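Local coordinates for sugar-binding transcriptional regulator, LacI family (Enterococcus faecalis, PDB 3CS3), which probably represses transcription by binding regulatory DNA, its sugar-binding-type core domain of the periplasmic binding protein fold presumably responding to a small ligand, at residues V179-F184 with I207-F212; F212-L217 with L225-Y230. All blocks are in the same frame, centred on the assembly; numbering follows the deposited sequence.

Contact 1 (V179-F184 with I207-F212); sequences VDVFAF and IRIIGF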
ATOM      1  N   VAL A 179      17.716  22.613  10.293  1.00 55.97           N
ATOM      2  CA  VAL A 179      18.097  21.636   9.273  1.00 50.21           C
ATOM      3  C   VAL A 179      17.019  21.603   8.187  1.00 50.58           C
ATOM      4  O   VAL A 179      15.882  21.214   8.445  1.00 51.75           O
ATOM      5  CB  VAL A 179      18.291  20.216   9.864  1.00 51.51           C
ATOM      6  CG1 VAL A 179      18.679  19.224   8.772  1.00 49.51           C
ATOM      7  CG2 VAL A 179      19.340  20.226  10.962  1.00 48.31           C
ATOM      8  N   ASP A 180      17.378  22.017   6.976  1.00 47.71           N
ATOM      9  CA  ASP A 180      16.420  22.078   5.877  1.00 41.73           C
ATOM     10  C   ASP A 180      16.565  20.885   4.950  1.00 42.29           C
ATOM     11  O   ASP A 180      17.642  20.643   4.402  1.00 39.11           O
ATOM     12  CB  ASP A 180      16.541  23.405   5.129  1.00 43.28           C
ATOM     13  CG  ASP A 180      16.079  24.584   5.969  1.00 55.30           C
ATOM     14  OD1 ASP A 180      15.554  24.356   7.080  1.00 59.46           O
ATOM     15  OD2 ASP A 180      16.228  25.738   5.522  1.00 58.50           O
ATOM     16  N   VAL A 181      15.476  20.127   4.807  1.00 40.66           N
ATOM     17  CA  VAL A 181      15.471  18.886   4.034  1.00 36.37           C
ATOM     18  C   VAL A 181      14.425  18.907   2.919  1.00 37.04           C
ATOM     19  O   VAL A 181      13.251  19.209   3.156  1.00 36.79           O
ATOM     20  CB  VAL A 181      15.220  17.634   4.931  1.00 38.92           C
ATOM     21  CG1 VAL A 181      15.330  16.344   4.110  1.00 27.67           C
ATOM     22  CG2 VAL A 181      16.196  17.587   6.111  1.00 33.56           C
ATOM     23  N   PHE A 182      14.861  18.596   1.703  1.00 34.44           N
ATOM     24  CA  PHE A 182      13.942  18.292   0.619  1.00 34.31           C
ATOM     25  C   PHE A 182      14.008  16.787   0.398  1.00 36.21           C
ATOM     26  O   PHE A 182      14.988  16.271  -0.144  1.00 38.00           O
ATOM     27  CB  PHE A 182      14.290  19.091  -0.642  1.00 34.13           C
ATOM     28  CG  PHE A 182      13.414  18.791  -1.839  1.00 41.62           C
ATOM     29  CD1 PHE A 182      12.085  18.379  -1.693  1.00 40.88           C
ATOM     30  CD2 PHE A 182      13.915  18.972  -3.125  1.00 37.69           C
ATOM     31  CE1 PHE A 182      11.294  18.103  -2.806  1.00 35.35           C
ATOM     32  CE2 PHE A 182      13.123  18.711  -4.246  1.00 38.73           C
ATOM     33  CZ  PHE A 182      11.812  18.276  -4.086  1.00 38.63           C
ATOM     34  N   ALA A 183      12.975  16.093   0.879  1.00 34.54           N
ATOM     35  CA  ALA A 183      12.834  14.653   0.688  1.00 35.49           C
ATOM     36  C   ALA A 183      12.156  14.433  -0.653  1.00 36.16           C
ATOM     37  O   ALA A 183      11.161  15.085  -0.959  1.00 40.53           O
ATOM     38  CB  ALA A 183      12.024  14.048   1.803  1.00 34.88           C
ATOM     39  N   PHE A 184      12.709  13.531  -1.459  1.00 35.76           N
ATOM     40  CA  PHE A 184      12.268  13.375  -2.849  1.00 34.07           C
ATOM     41  C   PHE A 184      10.968  12.583  -2.955  1.00 36.53           C
ATOM     42  O   PHE A 184      10.308  12.613  -3.997  1.00 34.60           O
ATOM     43  CB  PHE A 184      13.380  12.783  -3.732  1.00 33.90           C
ATOM     44  CG  PHE A 184      14.400  13.806  -4.220  1.00 38.99           C
ATOM     45  CD1 PHE A 184      15.204  13.525  -5.323  1.00 40.78           C
ATOM     46  CD2 PHE A 184      14.546  15.051  -3.591  1.00 28.98           C
ATOM     47  CE1 PHE A 184      16.152  14.446  -5.776  1.00 39.10           C
ATOM     48  CE2 PHE A 184      15.485  15.979  -4.042  1.00 36.90           C
ATOM     49  CZ  PHE A 184      16.284  15.679  -5.140  1.00 37.34           C
ATOM     50  N   ILE A 207      14.001  21.117  12.529  1.00 63.28           N
ATOM     51  CA  ILE A 207      14.203  20.460  11.246  1.00 61.60           C
ATOM     52  C   ILE A 207      13.000  20.735  10.344  1.00 57.17           C
ATOM     53  O   ILE A 207      11.868  20.379  10.671  1.00 63.38           O
ATOM     54  CB  ILE A 207      14.528  18.931  11.401  1.00 62.10           C
ATOM     55  CG1 ILE A 207      14.449  18.207  10.052  1.00 58.73           C
ATOM     56  CG2 ILE A 207      13.630  18.264  12.454  1.00 68.36           C
ATOM     57  CD1 ILE A 207      15.249  16.917   9.995  1.00 62.65           C
ATOM     58  N   ARG A 208      13.257  21.406   9.226  1.00 52.37           N
ATOM     59  CA  ARG A 208      12.206  21.797   8.292  1.00 49.01           C
ATOM     60  C   ARG A 208      12.243  20.913   7.048  1.00 46.20           C
ATOM     61  O   ARG A 208      13.302  20.725   6.447  1.00 41.26           O
ATOM     62  CB  ARG A 208      12.350  23.269   7.911  1.00 49.16           C
ATOM     63  CG  ARG A 208      12.389  24.225   9.092  1.00 54.51           C
ATOM     64  CD  ARG A 208      12.378  25.681   8.630  1.00 61.99           C
ATOM     65  NE  ARG A 208      13.650  26.099   8.038  1.00 66.21           N
ATOM     66  CZ  ARG A 208      13.918  27.334   7.620  1.00 64.59           C
ATOM     67  NH1 ARG A 208      13.006  28.291   7.722  1.00 69.40           N
ATOM     68  NH2 ARG A 208      15.102  27.615   7.095  1.00 58.99           N
ATOM     69  N   ILE A 209      11.087  20.371   6.666  1.00 44.00           N
ATOM     70  CA  ILE A 209      11.024  19.373   5.598  1.00 39.23           C
ATOM     71  C   ILE A 209       9.938  19.644   4.547  1.00 39.02           C
ATOM     72  O   ILE A 209       8.858  20.134   4.866  1.00 43.08           O
ATOM     73  CB  ILE A 209      10.941  17.920   6.187  1.00 44.27           C
ATOM     74  CG1 ILE A 209      11.195  16.853   5.113  1.00 35.82           C
ATOM     75  CG2 ILE A 209       9.625  17.685   6.918  1.00 44.28           C
ATOM     76  CD1 ILE A 209      11.796  15.566   5.659  1.00 42.74           C
ATOM     77  N   ILE A 210      10.267  19.382   3.282  1.00 43.72           N
ATOM     78  CA  ILE A 210       9.278  19.324   2.198  1.00 36.37           C
ATOM     79  C   ILE A 210       9.430  17.988   1.472  1.00 37.22           C
ATOM     80  O   ILE A 210      10.546  17.581   1.139  1.00 40.51           O
ATOM     81  CB  ILE A 210       9.403  20.501   1.192  1.00 34.03           C
ATOM     82  CG1 ILE A 210       9.283  21.847   1.911  1.00 36.51           C
ATOM     83  CG2 ILE A 210       8.321  20.405   0.100  1.00 30.98           C
ATOM     84  CD1 ILE A 210       9.347  23.058   0.999  1.00 37.14           C
ATOM     85  N   GLY A 211       8.309  17.299   1.259  1.00 37.25           N
ATOM     86  CA  GLY A 211       8.296  16.026   0.542  1.00 30.70           C
ATOM     87  C   GLY A 211       7.760  16.148  -0.878  1.00 37.03           C
ATOM     88  O   GLY A 211       7.787  17.222  -1.476  1.00 34.98           O
ATOM     89  N   PHE A 212       7.260  15.032  -1.402  1.00 35.87           N
ATOM     90  CA  PHE A 212       6.794  14.915  -2.782  1.00 37.15           C
ATOM     91  C   PHE A 212       5.896  13.685  -2.773  1.00 40.34           C
ATOM     92  O   PHE A 212       6.248  12.691  -2.132  1.00 38.23           O
ATOM     93  CB  PHE A 212       8.000  14.670  -3.700  1.00 36.93           C
ATOM     94  CG  PHE A 212       7.810  15.101  -5.142  1.00 29.64           C
ATOM     95  CD1 PHE A 212       8.585  16.133  -5.674  1.00 27.32           C
ATOM     96  CD2 PHE A 212       6.904  14.450  -5.983  1.00 35.26           C
ATOM     97  CE1 PHE A 212       8.439  16.534  -7.018  1.00 29.61           C
ATOM     98  CE2 PHE A 212       6.745  14.845  -7.326  1.00 23.20           C
ATOM     99  CZ  PHE A 212       7.519  15.885  -7.842  1.00 35.32           C
TER
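Asp180 OD2 has two donors: Arg208 NH2, at 2.7 Å through the syn lone pair, and the hydroxyl of Ser118. Arg208 NE meets the other oxygen, Asp180 OD1, at 2.8 Å, so the guanidinium grips the carboxylate side-on with one nitrogen to each oxygen. The fit is not flat, the two planes standing 44° apart. A bend at chi3 (-73°) folds the guanidinium back alongside the Asp180 carboxylate. Beneath this salt bridge the backbones pair in parallel, Arg208 and Ile210 each bonding through N and O to the strand 179-183; Val181 N to Arg208 O spans 2.8 Å. On the opposite face Val181 CG1 lies 3.9 Å from Ile209 CD1, while Val181 CG2 turns to Ile207 CD1. Back on the Asp180 face, the Phe182 ring sets its edge against Ile210 O, with CD1 at 3.3 Å, and its CZ reaches Phe212 CD1. Helix 102-115 packs on Phe182 and Ile210, helix 186-196 on Ile207 and Ile209. The two neighbouring parallel strands, joined through helix 186-196, form a beta-alpha-beta crossover of the Rossmann-like lobe in the periplasmic binding protein fold.

Contact 2 (F212-L217 with L225-Y230); sequences FDNSEL and LATIAY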
ATOM      1  N   PHE A 212       7.260  15.032  -1.402  1.00 35.87           N
ATOM      2  CA  PHE A 212       6.794  14.915  -2.782  1.00 37.15           C
ATOM      3  C   PHE A 212       5.896  13.685  -2.773  1.00 40.34           C
ATOM      4  O   PHE A 212       6.248  12.691  -2.132  1.00 38.23           O
ATOM      5  CB  PHE A 212       8.000  14.670  -3.700  1.00 36.93           C
ATOM      6  CG  PHE A 212       7.810  15.101  -5.142  1.00 29.64           C
ATOM      7  CD1 PHE A 212       8.585  16.133  -5.674  1.00 27.32           C
ATOM      8  CD2 PHE A 212       6.904  14.450  -5.983  1.00 35.26           C
ATOM      9  CE1 PHE A 212       8.439  16.534  -7.018  1.00 29.61           C
ATOM     10  CE2 PHE A 212       6.745  14.845  -7.326  1.00 23.20           C
ATOM     11  CZ  PHE A 212       7.519  15.885  -7.842  1.00 35.32           C
ATOM     12  N   ASP A 213       4.743  13.778  -3.447  1.00 34.07           N
ATOM     13  CA  ASP A 213       3.724  12.697  -3.637  1.00 39.69           C
ATOM     14  C   ASP A 213       2.353  12.974  -3.036  1.00 38.32           C
ATOM     15  O   ASP A 213       1.355  12.481  -3.555  1.00 43.60           O
ATOM     16  CB  ASP A 213       4.177  11.283  -3.212  1.00 34.85           C
ATOM     17  CG  ASP A 213       5.194  10.682  -4.160  1.00 37.55           C
ATOM     18  OD1 ASP A 213       5.379  11.227  -5.267  1.00 41.60           O
ATOM     19  OD2 ASP A 213       5.826   9.677  -3.781  1.00 49.53           O
ATOM     20  N   ASN A 214       2.314  13.736  -1.942  1.00 44.43           N
ATOM     21  CA  ASN A 214       1.074  14.038  -1.214  1.00 40.01           C
ATOM     22  C   ASN A 214       0.359  12.776  -0.700  1.00 39.37           C
ATOM     23  O   ASN A 214      -0.808  12.527  -0.998  1.00 37.05           O
ATOM     24  CB  ASN A 214       0.150  14.933  -2.060  1.00 39.80           C
ATOM     25  CG  ASN A 214      -1.045  15.468  -1.286  1.00 46.73           C
ATOM     26  OD1 ASN A 214      -0.959  15.773  -0.095  1.00 46.76           O
ATOM     27  ND2 ASN A 214      -2.176  15.580  -1.971  1.00 51.87           N
ATOM     28  N   SER A 215       1.090  11.976   0.068  1.00 40.91           N
ATOM     29  CA  SER A 215       0.530  10.804   0.715  1.00 42.46           C
ATOM     30  C   SER A 215      -0.511  11.257   1.727  1.00 52.59           C
ATOM     31  O   SER A 215      -0.385  12.344   2.307  1.00 54.05           O
ATOM     32  CB  SER A 215       1.629   9.994   1.406  1.00 35.90           C
ATOM     33  OG  SER A 215       2.203  10.688   2.502  1.00 38.22           O
ATOM     34  N   GLU A 216      -1.541  10.441   1.933  1.00 54.74           N
ATOM     35  CA  GLU A 216      -2.582  10.808   2.889  1.00 57.49           C
ATOM     36  C   GLU A 216      -2.103  10.743   4.338  1.00 48.59           C
ATOM     37  O   GLU A 216      -2.615  11.478   5.175  1.00 51.13           O
ATOM     38  CB  GLU A 216      -3.897  10.046   2.662  1.00 60.26           C
ATOM     39  CG  GLU A 216      -3.854   8.539   2.879  1.00 70.79           C
ATOM     40  CD  GLU A 216      -5.216   7.884   2.654  1.00 69.38           C
ATOM     41  OE1 GLU A 216      -5.248   6.698   2.261  1.00 73.94           O
ATOM     42  OE2 GLU A 216      -6.252   8.552   2.871  1.00 68.53           O
ATOM     43  N   LEU A 217      -1.106   9.902   4.624  1.00 40.46           N
ATOM     44  CA  LEU A 217      -0.479   9.890   5.953  1.00 44.21           C
ATOM     45  C   LEU A 217       0.184  11.234   6.269  1.00 46.33           C
ATOM     46  O   LEU A 217       0.069  11.736   7.387  1.00 55.29           O
ATOM     47  CB  LEU A 217       0.530   8.746   6.087  1.00 40.82           C
ATOM     48  CG  LEU A 217       1.276   8.598   7.422  1.00 52.34           C
ATOM     49  CD1 LEU A 217       0.325   8.453   8.614  1.00 51.35           C
ATOM     50  CD2 LEU A 217       2.255   7.426   7.372  1.00 55.86           C
ATOM     51  N   LEU A 225       2.800  17.456   6.704  1.00 48.25           N
ATOM     52  CA  LEU A 225       3.953  17.409   5.816  1.00 43.63           C
ATOM     53  C   LEU A 225       3.704  18.220   4.549  1.00 41.76           C
ATOM     54  O   LEU A 225       2.859  17.856   3.723  1.00 44.15           O
ATOM     55  CB  LEU A 225       4.321  15.960   5.478  1.00 39.46           C
ATOM     56  CG  LEU A 225       5.422  15.710   4.435  1.00 43.35           C
ATOM     57  CD1 LEU A 225       6.769  16.274   4.872  1.00 34.05           C
ATOM     58  CD2 LEU A 225       5.537  14.228   4.153  1.00 36.49           C
ATOM     59  N   ALA A 226       4.433  19.331   4.428  1.00 40.89           N
ATOM     60  CA  ALA A 226       4.463  20.146   3.210  1.00 34.33           C
ATOM     61  C   ALA A 226       5.017  19.293   2.074  1.00 34.65           C
ATOM     62  O   ALA A 226       5.976  18.532   2.264  1.00 32.20           O
ATOM     63  CB  ALA A 226       5.322  21.381   3.422  1.00 38.67           C
ATOM     64  N   THR A 227       4.402  19.398   0.902  1.00 26.00           N
ATOM     65  CA  THR A 227       4.623  18.395  -0.136  1.00 31.65           C
ATOM     66  C   THR A 227       4.240  18.885  -1.520  1.00 33.33           C
ATOM     67  O   THR A 227       3.627  19.943  -1.670  1.00 39.58           O
ATOM     68  CB  THR A 227       3.834  17.080   0.182  1.00 36.37           C
ATOM     69  OG1 THR A 227       4.203  16.051  -0.742  1.00 35.00           O
ATOM     70  CG2 THR A 227       2.316  17.318   0.125  1.00 22.79           C
ATOM     71  N   ILE A 228       4.613  18.099  -2.525  1.00 40.21           N
ATOM     72  CA  ILE A 228       4.240  18.360  -3.910  1.00 34.73           C
ATOM     73  C   ILE A 228       3.158  17.361  -4.329  1.00 34.21           C
ATOM     74  O   ILE A 228       3.359  16.150  -4.285  1.00 35.76           O
ATOM     75  CB  ILE A 228       5.456  18.270  -4.854  1.00 34.56           C
ATOM     76  CG1 ILE A 228       6.607  19.188  -4.383  1.00 32.15           C
ATOM     77  CG2 ILE A 228       5.041  18.563  -6.279  1.00 26.91           C
ATOM     78  CD1 ILE A 228       6.330  20.695  -4.480  1.00 32.49           C
ATOM     79  N   ALA A 229       2.011  17.895  -4.723  1.00 36.15           N
ATOM     80  CA  ALA A 229       0.835  17.102  -5.024  1.00 32.35           C
ATOM     81  C   ALA A 229       0.568  17.031  -6.506  1.00 35.60           C
ATOM     82  O   ALA A 229       0.868  17.959  -7.243  1.00 39.10           O
ATOM     83  CB  ALA A 229      -0.368  17.681  -4.329  1.00 34.81           C
ATOM     84  N   TYR A 230      -0.011  15.913  -6.922  1.00 36.86           N
ATOM     85  CA  TYR A 230      -0.495  15.717  -8.280  1.00 38.07           C
ATOM     86  C   TYR A 230      -1.694  14.767  -8.192  1.00 38.59           C
ATOM     87  O   TYR A 230      -1.899  14.112  -7.163  1.00 35.29           O
ATOM     88  CB  TYR A 230       0.621  15.152  -9.176  1.00 39.62           C
ATOM     89  CG  TYR A 230       1.386  13.990  -8.568  1.00 38.68           C
ATOM     90  CD1 TYR A 230       2.581  14.197  -7.876  1.00 35.10           C
ATOM     91  CD2 TYR A 230       0.913  12.679  -8.688  1.00 38.52           C
ATOM     92  CE1 TYR A 230       3.282  13.123  -7.306  1.00 34.94           C
ATOM     93  CE2 TYR A 230       1.603  11.606  -8.131  1.00 31.86           C
ATOM     94  CZ  TYR A 230       2.785  11.832  -7.443  1.00 37.22           C
ATOM     95  OH  TYR A 230       3.455  10.761  -6.903  1.00 44.29           O
TER
HETATM   96  O   HOH W   1      -0.054  13.527  -5.447  1.00 61.96           O
HETATM   97  O   HOH W   2      -3.125  14.859  -4.602  1.00 44.89           O
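In the loop that follows strand 207-210 and leads into helix 216-220, Phe212, Asp213 and Asn214 lean on the short strand 227-229. Asp213 N donates to Ile228 O at 2.9 Å, and Asn214 N to Thr227 OG1 at 3.2 Å. Thr227 OG1 lies anti to its own backbone N (chi1 -172°), facing the loop, and also bonds to Asp186. Ile228 CB sits over the centre of the Phe212 ring, 3.9 Å from the centroid, a CH-pi contact. The Tyr230 side chain crosses that of Phe212 at about a right angle, Tyr230 CE1 lying 3.9 Å from Phe212 CE2. Tyr230 OH gives a short bond of 2.6 Å to Asp213 OD1, approaching from well above the carboxylate plane, and that oxygen also accepts from a bound glycerol. The glycerol probably came from the crystallisation liquor, yet its place is consistent with the effector cleft between the two lobes of LacI-family cores. Strand 227-229 is the outermost strand of the seven-stranded sheet within this chain, antiparallel to strand 255-262. Water 1 sits over the Tyr230 ring and bridges Asp213 O and Tyr230 N. Asn214 CB packs on Ala229 CB at 3.6 Å; Asn214 OD1 bonds to Arg224, while water 2 links Asn214 ND2 to Tyr230 O.

In the fold
Contacts 1 and 2 follow one another along the chain and share Phe212, their centres about 12 Å apart. Strand 207-210 is the edge of the four-stranded parallel sheet within this chain; Gly211 N, just beyond it, lies 2.8 Å from Ala226 O, a probable hydrogen bond. Contact 2 thus links the end of that sheet to the outermost strand of the seven-stranded one, probably near the interlobe crossovers. Asp186, just after strand 179-183, bonds Ser215 N and so joins the first strand of contact 1 to the loop of contact 2. Between nearest atoms, a glycerol lies about 4 Å from the Phe212 side chain and about 3 Å from that of Asp213; it may mark the ligand cleft.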